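Side-chain contacts in berberine bridge enzyme-like 28 (Arabidopsis thaliana, PDB 5D79), which is a secreted, FAD-dependent oxidoreductase of the berberine bridge enzyme-like family that is involved in adaptation to salt stress: residues E333-W336 with I337-V340; G404-M407 with S408-A411; Y413-F417 with P418-G422. All coordinates share one frame; numbering follows the deposited sequence.

Contact 1 of 3, residues E333-W336 with I337-V340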
loop_
_atom_site.group_PDB
_atom_site.type_symbol
_atom_site.label_atom_id
_atom_site.label_comp_id
_atom_site.label_asym_id
_atom_site.label_seq_id
_atom_site.Cartn_x
_atom_site.Cartn_y
_atom_site.Cartn_z
ATOM N N GLU A 333 21.254 -17.702 0.172
ATOM C CA GLU A 333 20.846 -17.808 -1.221
ATOM C C GLU A 333 19.553 -18.603 -1.320
ATOM O O GLU A 333 19.417 -19.657 -0.718
ATOM C CB GLU A 333 21.950 -18.459 -2.073
ATOM C CG GLU A 333 23.096 -17.503 -2.452
ATOM C CD GLU A 333 24.062 -18.081 -3.487
ATOM O OE1 GLU A 333 24.134 -19.321 -3.604
ATOM O OE2 GLU A 333 24.748 -17.293 -4.183
ATOM N N MET A 334 18.594 -18.080 -2.074
ATOM C CA MET A 334 17.307 -18.747 -2.273
ATOM C C MET A 334 16.675 -18.199 -3.548
ATOM O O MET A 334 17.270 -17.350 -4.209
ATOM C CB MET A 334 16.375 -18.533 -1.074
ATOM C CG MET A 334 16.027 -17.063 -0.815
ATOM S SD MET A 334 15.037 -16.816 0.666
ATOM C CE MET A 334 16.128 -17.453 1.914
ATOM N N SER A 335 15.481 -18.678 -3.895
ATOM C CA SER A 335 14.766 -18.140 -5.056
ATOM C C SER A 335 14.059 -16.833 -4.678
ATOM O O SER A 335 13.918 -16.521 -3.502
ATOM C CB SER A 335 13.769 -19.163 -5.596
ATOM O OG SER A 335 12.698 -19.340 -4.688
ATOM N N TRP A 336 13.625 -16.057 -5.663
ATOM C CA TRP A 336 12.938 -14.819 -5.334
ATOM C C TRP A 336 11.631 -15.121 -4.607
ATOM O O TRP A 336 11.295 -14.465 -3.629
ATOM C CB TRP A 336 12.675 -13.968 -6.581
ATOM C CG TRP A 336 11.655 -12.923 -6.324
ATOM C CD1 TRP A 336 11.850 -11.696 -5.747
ATOM C CD2 TRP A 336 10.252 -13.024 -6.596
ATOM N NE1 TRP A 336 10.653 -11.028 -5.647
ATOM C CE2 TRP A 336 9.655 -11.821 -6.157
ATOM C CE3 TRP A 336 9.439 -14.022 -7.165
ATOM C CZ2 TRP A 336 8.285 -11.582 -6.276
ATOM C CZ3 TRP A 336 8.081 -13.782 -7.279
ATOM C CH2 TRP A 336 7.514 -12.572 -6.837
ATOM N N ILE A 337 10.903 -16.128 -5.066
ATOM C CA ILE A 337 9.641 -16.437 -4.433
ATOM C C ILE A 337 9.885 -16.880 -2.983
ATOM O O ILE A 337 9.066 -16.621 -2.104
ATOM C CB ILE A 337 8.842 -17.523 -5.223
ATOM C CG1 ILE A 337 7.444 -17.711 -4.615
ATOM C CG2 ILE A 337 9.594 -18.860 -5.290
ATOM C CD1 ILE A 337 6.618 -16.429 -4.604
ATOM N N GLU A 338 11.013 -17.528 -2.719
ATOM C CA GLU A 338 11.318 -17.913 -1.348
ATOM C C GLU A 338 11.658 -16.673 -0.514
ATOM O O GLU A 338 11.395 -16.632 0.693
ATOM C CB GLU A 338 12.451 -18.942 -1.317
ATOM C CG GLU A 338 11.988 -20.346 -1.701
ATOM C CD GLU A 338 13.112 -21.370 -1.728
ATOM O OE1 GLU A 338 14.251 -21.018 -2.105
ATOM O OE2 GLU A 338 12.854 -22.536 -1.372
ATOM N N SER A 339 12.213 -15.653 -1.165
ATOM C CA SER A 339 12.559 -14.403 -0.486
ATOM C C SER A 339 11.293 -13.628 -0.093
ATOM O O SER A 339 11.307 -12.846 0.857
ATOM C CB SER A 339 13.461 -13.537 -1.363
ATOM O OG SER A 339 12.709 -12.836 -2.332
ATOM N N VAL A 340 10.209 -13.856 -0.828
ATOM C CA VAL A 340 8.899 -13.312 -0.474
ATOM C C VAL A 340 8.422 -13.865 0.882
ATOM O O VAL A 340 7.974 -13.119 1.749
ATOM C CB VAL A 340 7.841 -13.626 -1.580
ATOM C CG1 VAL A 340 6.444 -13.259 -1.119
ATOM C CG2 VAL A 340 8.184 -12.914 -2.888
#
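Ser335 and Glu338 grip each other by two reciprocal hydrogen bonds where strand 331-334 gives way to helix 336-343. In one direction the amide Glu338 N donates to Ser335 OG at 3.2 Å. In the other, Ser335 N points almost straight (177°) at Glu338 OE1, 3.2 Å away, and meets it on the anti side of the carboxylate. Serine suits this N-cap because its short arm, with OG lodged between backbone N and carbonyl carbon (chi1 69°), reaches an amide three residues on. Glutamate has the length to reach back, and its negative charge is probably favoured by the start of the helix.

Backbone bonds of the first turn follow: Ser339 N lies 3.0 Å from Ser335 O, and Trp336 O accepts from Val340 N. Trp336 O also takes the hydroxyl of Ser339 on a lone pair.

The remaining contacts are packing. Met334 lays SD against the backbone, 3.6 Å from Ser339 N. Val340 CG2 sits over one face of the indole, 3.9 Å from the centroid of the six-membered ring of Trp336, a CH-pi contact. Ile337 CD1 lies 4.0 Å from Trp336 CZ3. Tyr157 of helix 153-163 pairs edge-to-face with the indole. With an alanine here the indole would be gone, and Val340 and Tyr157 would probably be left without their aromatic partner, with a gap toward helix 153-163.

The arrangement is a capping box, here starting helix 336-343 directly after strand 331-334, an outermost strand of the seven-stranded antiparallel sheet.

Contact 2 of 3, residues G404-M407 with S408-A411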
loop_
_atom_site.group_PDB
_atom_site.type_symbol
_atom_site.label_atom_id
_atom_site.label_comp_id
_atom_site.label_asym_id
_atom_site.label_seq_id
_atom_site.Cartn_x
_atom_site.Cartn_y
_atom_site.Cartn_z
ATOM N N GLY A 404 16.150 5.811 -4.724
ATOM C CA GLY A 404 17.275 5.771 -5.639
ATOM C C GLY A 404 17.085 4.623 -6.616
ATOM O O GLY A 404 16.026 4.013 -6.657
ATOM N N GLY A 405 18.098 4.318 -7.414
ATOM C CA GLY A 405 17.917 3.332 -8.468
ATOM C C GLY A 405 16.813 3.734 -9.436
ATOM O O GLY A 405 16.734 4.887 -9.857
ATOM N N LYS A 406 15.934 2.796 -9.774
ATOM C CA LYS A 406 14.879 3.078 -10.741
ATOM C C LYS A 406 13.990 4.210 -10.231
ATOM O O LYS A 406 13.400 4.968 -11.022
ATOM C CB LYS A 406 14.048 1.817 -11.027
ATOM C CG LYS A 406 13.088 1.949 -12.212
ATOM C CD LYS A 406 13.787 1.687 -13.556
ATOM C CE LYS A 406 12.877 2.044 -14.725
ATOM N NZ LYS A 406 13.286 1.408 -16.006
ATOM N N MET A 407 13.934 4.357 -8.907
ATOM C CA MET A 407 13.059 5.350 -8.291
ATOM C C MET A 407 13.527 6.781 -8.539
ATOM O O MET A 407 12.716 7.688 -8.521
ATOM C CB MET A 407 12.919 5.096 -6.787
ATOM C CG MET A 407 12.163 3.799 -6.463
ATOM S SD MET A 407 10.466 3.767 -7.108
ATOM C CE MET A 407 9.654 4.937 -6.016
ATOM N N SER A 408 14.817 6.991 -8.789
ATOM C CA SER A 408 15.284 8.338 -9.102
ATOM C C SER A 408 15.517 8.449 -10.608
ATOM O O SER A 408 15.620 9.546 -11.174
ATOM C CB SER A 408 16.545 8.682 -8.294
ATOM O OG SER A 408 17.626 7.826 -8.598
ATOM N N GLU A 409 15.574 7.290 -11.253
ATOM C CA GLU A 409 15.686 7.229 -12.698
ATOM C C GLU A 409 14.410 7.764 -13.331
ATOM O O GLU A 409 14.455 8.620 -14.220
ATOM C CB GLU A 409 15.956 5.799 -13.154
ATOM C CG GLU A 409 15.915 5.626 -14.646
ATOM C CD GLU A 409 16.620 4.369 -15.093
ATOM O OE1 GLU A 409 16.369 3.929 -16.237
ATOM O OE2 GLU A 409 17.425 3.826 -14.299
ATOM N N MET A 410 13.273 7.257 -12.858
ATOM C CA MET A 410 11.961 7.720 -13.310
ATOM C C MET A 410 11.690 9.161 -12.889
ATOM O O MET A 410 12.077 9.564 -11.785
ATOM C CB MET A 410 10.865 6.815 -12.764
ATOM C CG MET A 410 10.842 5.440 -13.390
ATOM S SD MET A 410 9.441 4.515 -12.758
ATOM C CE MET A 410 8.082 5.267 -13.653
ATOM N N ALA A 411 11.032 9.932 -13.761
ATOM C CA ALA A 411 10.722 11.327 -13.463
ATOM C C ALA A 411 9.373 11.429 -12.768
ATOM O O ALA A 411 8.534 10.534 -12.895
ATOM C CB ALA A 411 10.740 12.166 -14.722
HETATM O O HOH W 1 19.139 6.173 -10.763
#
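Gly405 O is gripped by two backbone amides and a water. Glu409 N, at 3.0 Å from Gly405 O, approaches in the carbonyl plane, whereas Ser408 N, also 3.0 Å from Gly405 O, comes from well above that plane. The water donates to the same oxygen from 2.9 Å and also hydrogen-bonds Ser408 OG, bridging the hydroxyl to the start of the helix. Glycine fits both Gly404 and Gly405, whose positive phi angles are easy for a residue without a side chain.

One residue on, Met410 N makes a nearly straight bond (173°) to Lys406 O, 2.9 Å away. Outside this backbone turn, Lys406 runs past Glu409, its chain bent at chi2 (83°), and the charges meet only as a long salt bridge, Lys406 NZ to Glu409 OE1 at 4.0 Å. The aliphatic part of the lysine is used as well, Lys406 CE lying 4.2 Å from Met410 CG. Flexible and apolar, Met407 turns inward instead, against Phe417 and Arg420 of the following loop.

This is a short helix of about one turn, 406-409, with Gly405 at its N-cap, set between sheet strand 396-402 and the loop that leads to strand 425-434.

Contact 3 of 3, residues Y413-F417 with P418-G422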
loop_
_atom_site.group_PDB
_atom_site.type_symbol
_atom_site.label_atom_id
_atom_site.label_comp_id
_atom_site.label_asym_id
_atom_site.label_seq_id
_atom_site.Cartn_x
_atom_site.Cartn_y
_atom_site.Cartn_z
ATOM N N TYR A 413 6.651 13.112 -13.286
ATOM C CA TYR A 413 5.474 13.184 -14.153
ATOM C C TYR A 413 5.020 11.845 -14.741
ATOM O O TYR A 413 3.914 11.743 -15.253
ATOM C CB TYR A 413 5.748 14.163 -15.307
ATOM C CG TYR A 413 6.499 13.528 -16.474
ATOM C CD1 TYR A 413 7.891 13.502 -16.504
ATOM C CD2 TYR A 413 5.812 12.953 -17.548
ATOM C CE1 TYR A 413 8.568 12.910 -17.554
ATOM C CE2 TYR A 413 6.487 12.358 -18.596
ATOM C CZ TYR A 413 7.859 12.340 -18.592
ATOM O OH TYR A 413 8.520 11.749 -19.636
ATOM N N GLU A 414 5.865 10.826 -14.689
ATOM C CA GLU A 414 5.592 9.586 -15.413
ATOM C C GLU A 414 4.370 8.821 -14.922
ATOM O O GLU A 414 3.612 8.293 -15.724
ATOM C CB GLU A 414 6.814 8.671 -15.368
ATOM C CG GLU A 414 7.975 9.215 -16.198
ATOM C CD GLU A 414 9.145 8.259 -16.275
ATOM O OE1 GLU A 414 10.296 8.701 -16.045
ATOM O OE2 GLU A 414 8.906 7.069 -16.567
ATOM N N THR A 415 4.203 8.727 -13.608
ATOM C CA THR A 415 2.992 8.165 -13.017
ATOM C C THR A 415 2.594 9.109 -11.893
ATOM O O THR A 415 3.411 9.920 -11.456
ATOM C CB THR A 415 3.199 6.722 -12.483
ATOM O OG1 THR A 415 4.015 6.749 -11.310
ATOM C CG2 THR A 415 3.847 5.823 -13.530
ATOM N N PRO A 416 1.340 9.037 -11.431
ATOM C CA PRO A 416 0.913 9.981 -10.387
ATOM C C PRO A 416 1.798 10.001 -9.126
ATOM O O PRO A 416 1.961 11.082 -8.548
ATOM C CB PRO A 416 -0.506 9.509 -10.059
ATOM C CG PRO A 416 -1.006 8.968 -11.364
ATOM C CD PRO A 416 0.201 8.288 -11.990
ATOM N N PHE A 417 2.363 8.860 -8.725
ATOM C CA PHE A 417 3.317 8.816 -7.616
ATOM C C PHE A 417 4.484 9.782 -7.886
ATOM O O PHE A 417 5.218 9.626 -8.870
ATOM C CB PHE A 417 3.827 7.381 -7.408
ATOM C CG PHE A 417 4.794 7.240 -6.274
ATOM C CD1 PHE A 417 6.149 7.492 -6.463
ATOM C CD2 PHE A 417 4.353 6.852 -5.018
ATOM C CE1 PHE A 417 7.048 7.371 -5.423
ATOM C CE2 PHE A 417 5.245 6.718 -3.969
ATOM C CZ PHE A 417 6.601 6.980 -4.174
ATOM N N PRO A 418 4.651 10.793 -7.022
ATOM C CA PRO A 418 5.565 11.888 -7.347
ATOM C C PRO A 418 6.973 11.772 -6.766
ATOM O O PRO A 418 7.860 12.533 -7.157
ATOM C CB PRO A 418 4.854 13.087 -6.724
ATOM C CG PRO A 418 4.313 12.518 -5.459
ATOM C CD PRO A 418 3.820 11.127 -5.850
ATOM N N HIS A 419 7.173 10.855 -5.830
ATOM C CA HIS A 419 8.382 10.860 -5.011
ATOM C C HIS A 419 9.515 10.087 -5.650
ATOM O O HIS A 419 9.764 8.930 -5.317
ATOM C CB HIS A 419 8.066 10.292 -3.632
ATOM C CG HIS A 419 6.798 10.823 -3.060
ATOM N ND1 HIS A 419 6.708 12.069 -2.484
ATOM C CD2 HIS A 419 5.555 10.297 -3.016
ATOM C CE1 HIS A 419 5.467 12.281 -2.096
ATOM N NE2 HIS A 419 4.749 11.219 -2.401
ATOM N N ARG A 420 10.210 10.743 -6.564
ATOM C CA ARG A 420 11.262 10.093 -7.324
ATOM C C ARG A 420 12.618 10.720 -6.980
ATOM O O ARG A 420 12.969 10.789 -5.808
ATOM C CB ARG A 420 10.957 10.170 -8.831
ATOM C CG ARG A 420 9.550 9.668 -9.209
ATOM C CD ARG A 420 9.302 8.183 -8.913
ATOM N NE ARG A 420 8.044 7.746 -9.519
ATOM C CZ ARG A 420 7.702 6.480 -9.773
ATOM N NH1 ARG A 420 8.523 5.472 -9.477
ATOM N NH2 ARG A 420 6.529 6.220 -10.335
ATOM N N GLY A 421 13.371 11.165 -7.984
ATOM C CA GLY A 421 14.667 11.778 -7.758
ATOM C C GLY A 421 14.637 12.866 -6.705
ATOM O O GLY A 421 13.681 13.642 -6.616
ATOM N N GLY A 422 15.681 12.914 -5.885
ATOM C CA GLY A 422 15.746 13.869 -4.790
ATOM C C GLY A 422 15.289 13.295 -3.458
ATOM O O GLY A 422 15.463 13.912 -2.404
HETATM O O HOH W 2 6.367 9.155 -11.558
#
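An inverse gamma turn centred on His419 bends the loop between helix 406-409 and strand 425-434, closed by a weak bond from Arg420 N to Pro418 O at 3.0 Å. The turn brings His419 back over Phe417 in a T-shaped pair: the imidazole edge faces the phenyl ring, with centroids of Phe417 and His419 5.0 Å apart and planes at 79°. His419 CD2 lies over the rim of the phenyl face, 3.7 Å from Phe417 CZ, with His419 CB beside it. Phe417 can receive them because its CG stands anti to the backbone N (chi1 -179°), which swings the ring beside its own carbonyl and along the residues that follow. Pro418, the first residue of the turn, lays its compact, apolar ring over one face of the imidazole, and Phe371 stacks on His419 as well. Phe417 CE1 also lies against the buried carbonyl oxygen of His419, 3.1 Å from His419 O.

Arg420 turns its guanidinium the other way. Phe417 CD1 stands over one face of that group, the two planes 78° apart, so a ring edge meets a flat cation. At the guanidinium edge Arg420 NH2 makes a weak bond to Thr415 OG1 at 2.7 Å. Arg420 NE makes a long, weak one to Phe417 O at 3.5 Å. A water accepts from Arg420 NE at 3.0 Å and from Thr415 N at 3.0 Å, linking Thr415 and Arg420 across the loop. Asp200 holds the far branch, Arg420 NH1, in a salt bridge.

Arginine NE thus shares its one N-H between the water and, weakly, Phe417 O, while the NH2 and NH1 branches reach Thr415 and Asp200, whose carboxylate probably balances the buried charge; His419 O, by contrast, is buried without a hydrogen-bonding partner.

In the fold
Contacts 2 and 3 form one unit, their centres 8 Å apart. The helix of contact 2 lies against the loop of contact 3: Met407 CE meets Phe417 CE1 at 3.6 Å, and Met410 O lies 3.2 Å from Arg420 CB. Contact 1 stands apart, its nearest atoms about 14 Å from contact 2 and about 17 Å from contact 3, although all three adjoin strands of the same seven-stranded antiparallel sheet. None belongs to an annotated site, yet they approach the flavin by steps: the side chains of Val340, Met407 and Phe417 lie about 12, 10 and 8 Å from the bound FAD, with contact 3 the nearest.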